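Long-range contacts in BH0493 protein (Bacillus halodurans C-125, PDB 2QEE), which binds zinc and is probably a metal-dependent hydrolase of the amidohydrolase superfamily, of unknown substrate: residues A55-W60 and W81-I86; N296-T301 and F318-I323; E310-A315 and R341-M346. All blocks are in the same frame, centred on the assembly; numbering follows the deposited sequence.

Contact 1: residues A55-W60 and W81-I86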
loop_
_atom_site.group_PDB
_atom_site.type_symbol
_atom_site.label_atom_id
_atom_site.label_comp_id
_atom_site.label_asym_id
_atom_site.label_seq_id
_atom_site.Cartn_x
_atom_site.Cartn_y
_atom_site.Cartn_z
ATOM N N ALA C 55 1.537 24.934 -0.448
ATOM C CA ALA C 55 0.476 24.027 -0.912
ATOM C C ALA C 55 -0.627 23.954 0.152
ATOM O O ALA C 55 -1.821 24.110 -0.139
ATOM C CB ALA C 55 1.067 22.637 -1.181
ATOM N N GLU C 56 -0.253 23.743 1.423
ATOM C CA GLU C 56 -1.268 23.553 2.441
ATOM C C GLU C 56 -2.115 24.815 2.684
ATOM O O GLU C 56 -3.319 24.703 2.809
ATOM C CB GLU C 56 -0.630 23.043 3.740
ATOM C CG GLU C 56 -0.106 21.590 3.529
ATOM C CD GLU C 56 0.554 21.024 4.777
ATOM O OE1 GLU C 56 0.108 21.369 5.905
ATOM O OE2 GLU C 56 1.515 20.239 4.567
ATOM N N VAL C 57 -1.480 25.994 2.682
ATOM C CA VAL C 57 -2.258 27.225 3.017
ATOM C C VAL C 57 -3.243 27.498 1.858
ATOM O O VAL C 57 -4.391 27.952 2.068
ATOM C CB VAL C 57 -1.342 28.459 3.306
ATOM C CG1 VAL C 57 -0.658 29.045 2.012
ATOM C CG2 VAL C 57 -2.108 29.495 4.080
ATOM N N MET C 58 -2.802 27.142 0.654
ATOM C CA MET C 58 -3.677 27.400 -0.513
ATOM C C MET C 58 -4.963 26.542 -0.496
ATOM O O MET C 58 -5.947 26.911 -1.147
ATOM C CB MET C 58 -2.904 27.307 -1.842
ATOM C CG MET C 58 -1.810 28.381 -2.095
ATOM S SD MET C 58 -2.270 30.147 -1.751
ATOM C CE MET C 58 -3.645 30.126 -2.724
ATOM N N ARG C 59 -5.003 25.438 0.276
ATOM C CA ARG C 59 -6.266 24.698 0.454
ATOM C C ARG C 59 -7.257 25.395 1.353
ATOM O O ARG C 59 -8.408 25.064 1.310
ATOM C CB ARG C 59 -6.038 23.286 1.027
ATOM C CG ARG C 59 -5.358 22.360 0.004
ATOM C CD ARG C 59 -5.393 20.872 0.437
ATOM N NE ARG C 59 -6.752 20.395 0.712
ATOM C CZ ARG C 59 -7.679 20.204 -0.246
ATOM N NH1 ARG C 59 -7.368 20.380 -1.522
ATOM N NH2 ARG C 59 -8.887 19.805 0.070
ATOM N N TRP C 60 -6.813 26.365 2.174
ATOM C CA TRP C 60 -7.694 27.030 3.133
ATOM C C TRP C 60 -7.978 28.473 2.828
ATOM O O TRP C 60 -9.086 28.949 3.093
ATOM C CB TRP C 60 -7.063 26.996 4.539
ATOM C CG TRP C 60 -7.230 25.676 5.285
ATOM C CD1 TRP C 60 -6.198 24.812 5.700
ATOM C CD2 TRP C 60 -8.449 25.116 5.783
ATOM N NE1 TRP C 60 -6.737 23.754 6.384
ATOM C CE2 TRP C 60 -8.114 23.904 6.446
ATOM C CE3 TRP C 60 -9.801 25.483 5.693
ATOM C CZ2 TRP C 60 -9.075 23.092 7.041
ATOM C CZ3 TRP C 60 -10.772 24.677 6.298
ATOM C CH2 TRP C 60 -10.399 23.488 6.965
ATOM N N TRP C 81 0.935 31.255 9.171
ATOM C CA TRP C 81 0.777 31.068 10.607
ATOM C C TRP C 81 -0.694 31.137 11.015
ATOM O O TRP C 81 -1.234 30.240 11.670
ATOM C CB TRP C 81 1.602 32.113 11.388
ATOM C CG TRP C 81 1.627 31.875 12.845
ATOM C CD1 TRP C 81 0.968 32.589 13.804
ATOM C CD2 TRP C 81 2.412 30.895 13.548
ATOM N NE1 TRP C 81 1.278 32.122 15.054
ATOM C CE2 TRP C 81 2.178 31.091 14.932
ATOM C CE3 TRP C 81 3.310 29.908 13.143
ATOM C CZ2 TRP C 81 2.785 30.294 15.913
ATOM C CZ3 TRP C 81 3.921 29.110 14.112
ATOM C CH2 TRP C 81 3.633 29.292 15.480
ATOM N N GLU C 82 -1.367 32.215 10.624
ATOM C CA GLU C 82 -2.778 32.367 10.953
ATOM C C GLU C 82 -3.657 31.222 10.391
ATOM O O GLU C 82 -4.474 30.671 11.129
ATOM C CB GLU C 82 -3.266 33.742 10.451
ATOM C CG GLU C 82 -4.729 34.021 10.703
ATOM C CD GLU C 82 -5.090 34.230 12.180
ATOM O OE1 GLU C 82 -4.182 34.439 13.039
ATOM O OE2 GLU C 82 -6.301 34.151 12.474
ATOM N N GLU C 83 -3.452 30.847 9.127
ATOM C CA GLU C 83 -4.373 29.927 8.454
ATOM C C GLU C 83 -4.140 28.473 8.877
ATOM O O GLU C 83 -5.089 27.726 8.971
ATOM C CB GLU C 83 -4.202 29.993 6.936
ATOM C CG GLU C 83 -4.588 31.408 6.337
ATOM C CD GLU C 83 -6.091 31.549 6.072
ATOM O OE1 GLU C 83 -6.867 30.634 6.390
ATOM O OE2 GLU C 83 -6.512 32.588 5.484
ATOM N N LEU C 84 -2.880 28.109 9.106
ATOM C CA LEU C 84 -2.563 26.663 9.374
ATOM C C LEU C 84 -2.247 26.357 10.835
ATOM O O LEU C 84 -2.211 25.192 11.226
ATOM C CB LEU C 84 -1.356 26.259 8.557
ATOM C CG LEU C 84 -1.469 26.275 7.036
ATOM C CD1 LEU C 84 -0.242 25.700 6.438
ATOM C CD2 LEU C 84 -2.771 25.585 6.506
ATOM N N PHE C 85 -1.962 27.373 11.638
ATOM C CA PHE C 85 -1.687 27.140 13.047
ATOM C C PHE C 85 -2.759 27.703 13.981
ATOM O O PHE C 85 -3.026 27.129 15.060
ATOM C CB PHE C 85 -0.304 27.701 13.447
ATOM C CG PHE C 85 0.851 27.065 12.732
ATOM C CD1 PHE C 85 1.732 26.256 13.447
ATOM C CD2 PHE C 85 1.081 27.293 11.363
ATOM C CE1 PHE C 85 2.817 25.614 12.818
ATOM C CE2 PHE C 85 2.152 26.713 10.715
ATOM C CZ PHE C 85 3.041 25.864 11.462
ATOM N N ILE C 86 -3.291 28.893 13.650
ATOM C CA ILE C 86 -4.264 29.529 14.543
ATOM C C ILE C 86 -5.717 29.124 14.237
ATOM O O ILE C 86 -6.468 28.760 15.136
ATOM C CB ILE C 86 -4.071 31.121 14.541
ATOM C CG1 ILE C 86 -2.628 31.495 14.881
ATOM C CG2 ILE C 86 -5.031 31.807 15.479
ATOM C CD1 ILE C 86 -2.104 30.852 16.238
#
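Leu-84 reaches from helix 73-86 over Glu-56, Val-57 and Trp-60, and its two methyl groups divide the work. CD1 lies 3.8 Å from Glu-56 CB, while CD2 sits 3.6 Å from Trp-60 CD1 and 3.9 Å from Val-57 CA. CD2 meets the indole obliquely, at CD1 of its five-membered ring. With chi2 near -173°, Leu-84 CD1 is anti to CA and reaches Glu-56, while CD2 turns to the indole. A branched leucine suits this place because it fills two directions at once.

Beside it, Val-57 and Glu-83 meet at about a right angle. Val-57 CG2 lies 3.6 Å from Glu-83 CB and 3.9 Å from CG of the same residue, a purely aliphatic touch in which a beta-branched side chain offers a methyl close to its own backbone. The chain of Glu-83 bends at chi2 (-84°), which turns CD out of line with the stem; OE1 ends 4.1 Å from Trp-60 CB. The carboxylate finds its polar partners elsewhere: OE1 forms a salt bridge with Arg-88, and OE2 a hydrogen bond with Thr-61. Arg-88 also makes a cation-pi contact with Trp-60, so one guanidinium links the acid and the indole that lie on the two segments.

Of the Glu-56 side chain, CB is what meets Leu-84. Its carboxylate is bonded to Ser-92 through OE1 and to Arg-316 of the second subunit through OE2. This is helix packing away from the metal sites, with helix 93-104 also touching Glu-56 and Leu-84. Direct contact between the two segments is essentially nonpolar: the buried acids lend it their stems, and their carboxylates are bonded by partners outside it, which probably offsets the cost of burying them.

Contact 2: residues N296-T301 and F318-I323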
loop_
_atom_site.group_PDB
_atom_site.type_symbol
_atom_site.label_atom_id
_atom_site.label_comp_id
_atom_site.label_asym_id
_atom_site.label_seq_id
_atom_site.Cartn_x
_atom_site.Cartn_y
_atom_site.Cartn_z
ATOM N N ASN C 296 28.840 0.285 -12.538
ATOM C CA ASN C 296 28.371 1.567 -12.099
ATOM C C ASN C 296 27.558 1.346 -10.842
ATOM O O ASN C 296 26.940 0.268 -10.684
ATOM C CB ASN C 296 27.445 2.223 -13.151
ATOM C CG ASN C 296 28.223 2.844 -14.296
ATOM O OD1 ASN C 296 28.485 2.163 -15.303
ATOM N ND2 ASN C 296 28.539 4.134 -14.172
ATOM N N LYS C 297 27.580 2.359 -9.984
ATOM C CA LYS C 297 26.757 2.365 -8.719
ATOM C C LYS C 297 25.586 3.347 -8.840
ATOM O O LYS C 297 25.756 4.453 -9.356
ATOM C CB LYS C 297 27.652 2.771 -7.546
ATOM C CG LYS C 297 28.653 1.614 -7.246
ATOM C CD LYS C 297 29.420 1.824 -5.994
ATOM C CE LYS C 297 30.493 2.848 -6.189
ATOM N NZ LYS C 297 31.503 2.739 -5.065
ATOM N N PHE C 298 24.401 2.957 -8.311
ATOM C CA PHE C 298 23.230 3.770 -8.468
ATOM C C PHE C 298 22.562 3.956 -7.103
ATOM O O PHE C 298 22.360 2.958 -6.362
ATOM C CB PHE C 298 22.237 3.051 -9.385
ATOM C CG PHE C 298 22.781 2.781 -10.761
ATOM C CD1 PHE C 298 22.528 3.721 -11.788
ATOM C CD2 PHE C 298 23.558 1.652 -11.038
ATOM C CE1 PHE C 298 23.040 3.497 -13.061
ATOM C CE2 PHE C 298 24.070 1.440 -12.357
ATOM C CZ PHE C 298 23.787 2.383 -13.334
ATOM N N LEU C 299 22.273 5.205 -6.774
ATOM C CA LEU C 299 21.492 5.517 -5.568
ATOM C C LEU C 299 20.097 5.814 -6.074
ATOM O O LEU C 299 19.955 6.611 -7.004
ATOM C CB LEU C 299 22.083 6.749 -4.886
ATOM C CG LEU C 299 23.370 6.505 -4.084
ATOM C CD1 LEU C 299 24.135 7.887 -3.999
ATOM C CD2 LEU C 299 23.030 6.017 -2.658
ATOM N N VAL C 300 19.054 5.211 -5.494
ATOM C CA VAL C 300 17.684 5.487 -6.006
ATOM C C VAL C 300 16.740 5.736 -4.866
ATOM O O VAL C 300 16.809 5.029 -3.846
ATOM C CB VAL C 300 17.180 4.283 -6.829
ATOM C CG1 VAL C 300 15.683 4.473 -7.364
ATOM C CG2 VAL C 300 18.091 4.017 -8.048
ATOM N N THR C 301 15.902 6.738 -5.038
ATOM C CA THR C 301 14.721 6.953 -4.199
ATOM C C THR C 301 13.541 7.189 -5.158
ATOM O O THR C 301 13.741 7.745 -6.264
ATOM C CB THR C 301 14.931 8.106 -3.189
ATOM O OG1 THR C 301 13.978 8.010 -2.116
ATOM C CG2 THR C 301 14.842 9.528 -3.815
ATOM N N PHE C 318 20.183 -6.615 -6.809
ATOM C CA PHE C 318 21.403 -5.899 -7.299
ATOM C C PHE C 318 22.181 -5.196 -6.242
ATOM O O PHE C 318 21.703 -4.219 -5.682
ATOM C CB PHE C 318 21.063 -4.898 -8.431
ATOM C CG PHE C 318 20.484 -5.559 -9.628
ATOM C CD1 PHE C 318 21.313 -6.213 -10.548
ATOM C CD2 PHE C 318 19.130 -5.564 -9.834
ATOM C CE1 PHE C 318 20.777 -6.856 -11.631
ATOM C CE2 PHE C 318 18.574 -6.179 -10.914
ATOM C CZ PHE C 318 19.406 -6.845 -11.845
ATOM N N SER C 319 23.446 -5.600 -6.042
ATOM C CA SER C 319 24.268 -4.973 -5.036
ATOM C C SER C 319 24.791 -3.601 -5.434
ATOM O O SER C 319 25.269 -2.881 -4.593
ATOM C CB SER C 319 25.448 -5.866 -4.648
ATOM O OG SER C 319 26.253 -6.219 -5.795
ATOM N N ASN C 320 24.734 -3.268 -6.748
ATOM C CA ASN C 320 25.085 -1.952 -7.231
ATOM C C ASN C 320 23.939 -0.916 -7.131
ATOM O O ASN C 320 24.051 0.256 -7.585
ATOM C CB ASN C 320 25.693 -2.018 -8.658
ATOM C CG ASN C 320 24.755 -2.564 -9.689
ATOM O OD1 ASN C 320 23.874 -3.398 -9.412
ATOM N ND2 ASN C 320 24.974 -2.135 -10.957
ATOM N N LEU C 321 22.864 -1.317 -6.437
ATOM C CA LEU C 321 21.782 -0.406 -6.075
ATOM C C LEU C 321 21.840 -0.151 -4.573
ATOM O O LEU C 321 21.875 -1.123 -3.775
ATOM C CB LEU C 321 20.409 -1.056 -6.386
ATOM C CG LEU C 321 19.195 -0.228 -6.003
ATOM C CD1 LEU C 321 19.197 1.180 -6.650
ATOM C CD2 LEU C 321 17.937 -1.030 -6.368
ATOM N N MET C 322 21.795 1.122 -4.203
ATOM C CA MET C 322 21.646 1.498 -2.791
ATOM C C MET C 322 20.384 2.335 -2.805
ATOM O O MET C 322 20.310 3.346 -3.477
ATOM C CB MET C 322 22.820 2.330 -2.254
ATOM C CG MET C 322 22.648 2.866 -0.831
ATOM S SD MET C 322 22.315 1.478 0.310
ATOM C CE MET C 322 23.918 0.718 0.350
ATOM N N ILE C 323 19.361 1.898 -2.078
ATOM C CA ILE C 323 18.145 2.747 -1.966
ATOM C C ILE C 323 18.233 3.652 -0.760
ATOM O O ILE C 323 18.841 3.284 0.291
ATOM C CB ILE C 323 16.836 1.876 -1.943
ATOM C CG1 ILE C 323 16.729 1.097 -0.659
ATOM C CG2 ILE C 323 16.800 0.983 -3.211
ATOM C CD1 ILE C 323 15.494 0.110 -0.734
#
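The Phe-298 ring and the Asn-320 amide lie side by side and point the same way, their planes 84° apart. At the ring's edge, in its plane, is the backbone O of Asn-320, 3.8 Å from Phe-298 CD2; the amide ND2 comes within 3.9 Å of CE2. Asn-320 CG lies between the backbone N and the carbonyl carbon (chi1 62°). ND2 donates to Asn-296 O (3.1 Å), which lies near the amide plane, and also to Leu-290 O, so asparagine suits a place where two carbonyls need a donor. An alanine here would probably leave both carbonyls without this mate and open a gap beside the ring edge.

The alternating hydrogen bonds of a parallel ladder follow: Phe-298 N to Asn-320 O, Met-322 N to Phe-298 O (2.9 Å) and Val-300 N to Met-322 O. Leu-299 and Met-322 share one face, with Leu-299 CD2 3.7 Å from Met-322 CG. On the other, Val-300 CG2 presses tightly on Leu-321 CD1 at 3.4 Å.

The strands belong to the beta-alpha-beta unit 298-302, 308-317, 321-323. Helix 308-317 covers Val-300, Leu-321 and Ile-323, Leu-290 of helix 284-292 packs on Phe-298 and Leu-321, and strand 257-264 also pairs with strand 298-302.

Contact 3: residues E310-A315 and R341-M346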
loop_
_atom_site.group_PDB
_atom_site.type_symbol
_atom_site.label_atom_id
_atom_site.label_comp_id
_atom_site.label_asym_id
_atom_site.label_seq_id
_atom_site.Cartn_x
_atom_site.Cartn_y
_atom_site.Cartn_z
ATOM N N GLU C 310 8.420 -2.836 -4.466
ATOM C CA GLU C 310 9.161 -3.443 -5.591
ATOM C C GLU C 310 10.569 -2.836 -5.705
ATOM O O GLU C 310 11.503 -3.515 -6.120
ATOM C CB GLU C 310 8.349 -3.387 -6.879
ATOM C CG GLU C 310 8.076 -1.987 -7.367
ATOM C CD GLU C 310 7.049 -1.917 -8.515
ATOM O OE1 GLU C 310 6.457 -2.956 -8.883
ATOM O OE2 GLU C 310 6.806 -0.777 -8.990
ATOM N N LEU C 311 10.719 -1.562 -5.316
ATOM C CA LEU C 311 12.089 -1.014 -5.204
ATOM C C LEU C 311 12.976 -1.811 -4.188
ATOM O O LEU C 311 14.161 -2.112 -4.469
ATOM C CB LEU C 311 12.022 0.460 -4.803
ATOM C CG LEU C 311 13.374 1.161 -4.584
ATOM C CD1 LEU C 311 14.167 1.179 -5.936
ATOM C CD2 LEU C 311 13.162 2.525 -4.020
ATOM N N VAL C 312 12.400 -2.153 -3.031
ATOM C CA VAL C 312 13.115 -3.037 -2.067
ATOM C C VAL C 312 13.444 -4.352 -2.705
ATOM O O VAL C 312 14.621 -4.840 -2.592
ATOM C CB VAL C 312 12.247 -3.295 -0.841
ATOM C CG1 VAL C 312 12.960 -4.262 0.122
ATOM C CG2 VAL C 312 11.962 -1.953 -0.186
ATOM N N VAL C 313 12.500 -4.949 -3.456
ATOM C CA VAL C 313 12.835 -6.258 -4.038
ATOM C C VAL C 313 13.954 -6.090 -5.073
ATOM O O VAL C 313 14.845 -6.951 -5.197
ATOM C CB VAL C 313 11.608 -6.941 -4.716
ATOM C CG1 VAL C 313 12.007 -8.343 -5.261
ATOM C CG2 VAL C 313 10.445 -7.095 -3.701
ATOM N N LEU C 314 13.952 -4.981 -5.792
ATOM C CA LEU C 314 15.006 -4.778 -6.799
ATOM C C LEU C 314 16.390 -4.667 -6.108
ATOM O O LEU C 314 17.396 -5.168 -6.640
ATOM C CB LEU C 314 14.692 -3.518 -7.596
ATOM C CG LEU C 314 15.540 -3.397 -8.892
ATOM C CD1 LEU C 314 15.433 -4.614 -9.829
ATOM C CD2 LEU C 314 15.103 -2.121 -9.617
ATOM N N ALA C 315 16.432 -3.990 -4.962
ATOM C CA ALA C 315 17.683 -3.920 -4.123
ATOM C C ALA C 315 18.139 -5.351 -3.723
ATOM O O ALA C 315 19.357 -5.658 -3.638
ATOM C CB ALA C 315 17.472 -3.089 -2.882
ATOM N N ARG C 341 10.046 -0.563 7.624
ATOM C CA ARG C 341 9.805 -1.950 7.997
ATOM C C ARG C 341 10.008 -2.887 6.807
ATOM O O ARG C 341 10.666 -3.924 6.936
ATOM C CB ARG C 341 8.384 -2.095 8.608
ATOM C CG ARG C 341 8.335 -1.437 9.997
ATOM C CD ARG C 341 6.977 -1.439 10.626
ATOM N NE ARG C 341 7.074 -0.809 11.961
ATOM C CZ ARG C 341 7.453 -1.482 13.074
ATOM N NH1 ARG C 341 7.694 -2.821 13.035
ATOM N NH2 ARG C 341 7.562 -0.836 14.210
ATOM N N MET C 342 9.430 -2.562 5.652
ATOM C CA MET C 342 9.603 -3.380 4.441
ATOM C C MET C 342 11.087 -3.495 4.086
ATOM O O MET C 342 11.594 -4.581 3.820
ATOM C CB MET C 342 8.836 -2.827 3.212
ATOM C CG MET C 342 7.285 -2.911 3.379
ATOM S SD MET C 342 6.508 -2.469 1.815
ATOM C CE MET C 342 6.801 -0.689 1.659
ATOM N N ARG C 343 11.763 -2.356 4.183
ATOM C CA ARG C 343 13.181 -2.325 3.848
ATOM C C ARG C 343 13.996 -3.216 4.813
ATOM O O ARG C 343 14.816 -4.006 4.380
ATOM C CB ARG C 343 13.686 -0.885 3.889
ATOM C CG ARG C 343 13.163 -0.105 2.674
ATOM C CD ARG C 343 13.399 1.366 2.877
ATOM N NE ARG C 343 13.127 2.072 1.625
ATOM C CZ ARG C 343 13.488 3.354 1.456
ATOM N NH1 ARG C 343 14.064 4.009 2.449
ATOM N NH2 ARG C 343 13.343 3.969 0.261
ATOM N N MET C 344 13.785 -3.077 6.104
ATOM C CA MET C 344 14.574 -3.833 7.065
ATOM C C MET C 344 14.212 -5.296 6.939
ATOM O O MET C 344 15.067 -6.143 7.087
ATOM C CB MET C 344 14.325 -3.343 8.471
ATOM C CG MET C 344 15.446 -3.899 9.459
ATOM S SD MET C 344 15.491 -3.007 11.002
ATOM C CE MET C 344 16.275 -1.466 10.451
ATOM N N GLU C 345 12.934 -5.604 6.744
ATOM C CA GLU C 345 12.556 -7.061 6.651
ATOM C C GLU C 345 13.243 -7.779 5.483
ATOM O O GLU C 345 13.617 -8.930 5.608
ATOM C CB GLU C 345 10.994 -7.222 6.584
ATOM C CG GLU C 345 10.429 -6.848 8.011
ATOM C CD GLU C 345 8.922 -6.623 8.086
ATOM O OE1 GLU C 345 8.170 -6.911 7.101
ATOM O OE2 GLU C 345 8.534 -6.139 9.199
ATOM N N MET C 346 13.443 -7.078 4.344
ATOM C CA MET C 346 14.001 -7.711 3.147
ATOM C C MET C 346 15.471 -7.422 2.895
ATOM O O MET C 346 16.091 -8.069 2.033
ATOM C CB MET C 346 13.211 -7.269 1.897
ATOM C CG MET C 346 11.962 -8.126 1.701
ATOM S SD MET C 346 11.056 -7.688 0.221
ATOM C CE MET C 346 10.163 -6.316 0.948
#
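Val-312 is clasped between Arg-343 and Met-346 where helices 308-317 and 333-347 pack side by side; helix 308-317 precedes strand 321-323 and helix 333-347 follows it, in the alpha/beta architecture expected of an amidohydrolase barrel. The short axes run nearly the same way, 24° apart, and approach to 9.7 Å.

The tight part lies around the valine. Its CG1, anti to the backbone N (chi1 177°), comes 3.5 Å from Met-346 CB, and its CG2 stands 3.6 Å from Arg-343 CG. Two methyls thus fit two different stems, which is why a compact beta-branched residue does well here. Met-346 wraps round the first of them: the bend at chi3 (-83°) turns CE back, to 3.6 Å from Val-312 CG1. Arg-343 contributes only aliphatic carbon; its extended chain carries the guanidinium on to Gly-325 O, where NH2 is bonded.

The looser part lies at Met-342, which meets Val-312 mainly through its backbone O, at 4.0 Å from CG1. Its side chain is nonetheless buried, touching Gln-308 and His-309 of helix 308-317. Elsewhere along the contact, Phe-329 and Asn-332 of the third subunit pack on Val-313 and Met-346 respectively. At the Val-313 side the touch is lighter, Met-346 SD lying 4.0 Å from Val-313 CG2.

Overall arrangement
From the N terminus, contact 1 comes first and closes a mostly helical loop of 20 residues, joining helices 51-58 and 73-86; it ends long before the others begin. Contact 2 then opens at 296-301, and contact 3 starts within its loop at 310-315. Contact 2 closes at 318-323 and contact 3 only at 341-346, so these two cross. They touch, with Ile-323 CG2 3.7 Å from Leu-311 CG, and tie strands 298-302 and 321-323 to helices 308-317 and 333-347. Within one chain contact 1 lies far away, its centre 38 Å from that of contact 2, but Arg-59 of a neighbouring subunit bonds to Ala-315 O and Leu-321 O.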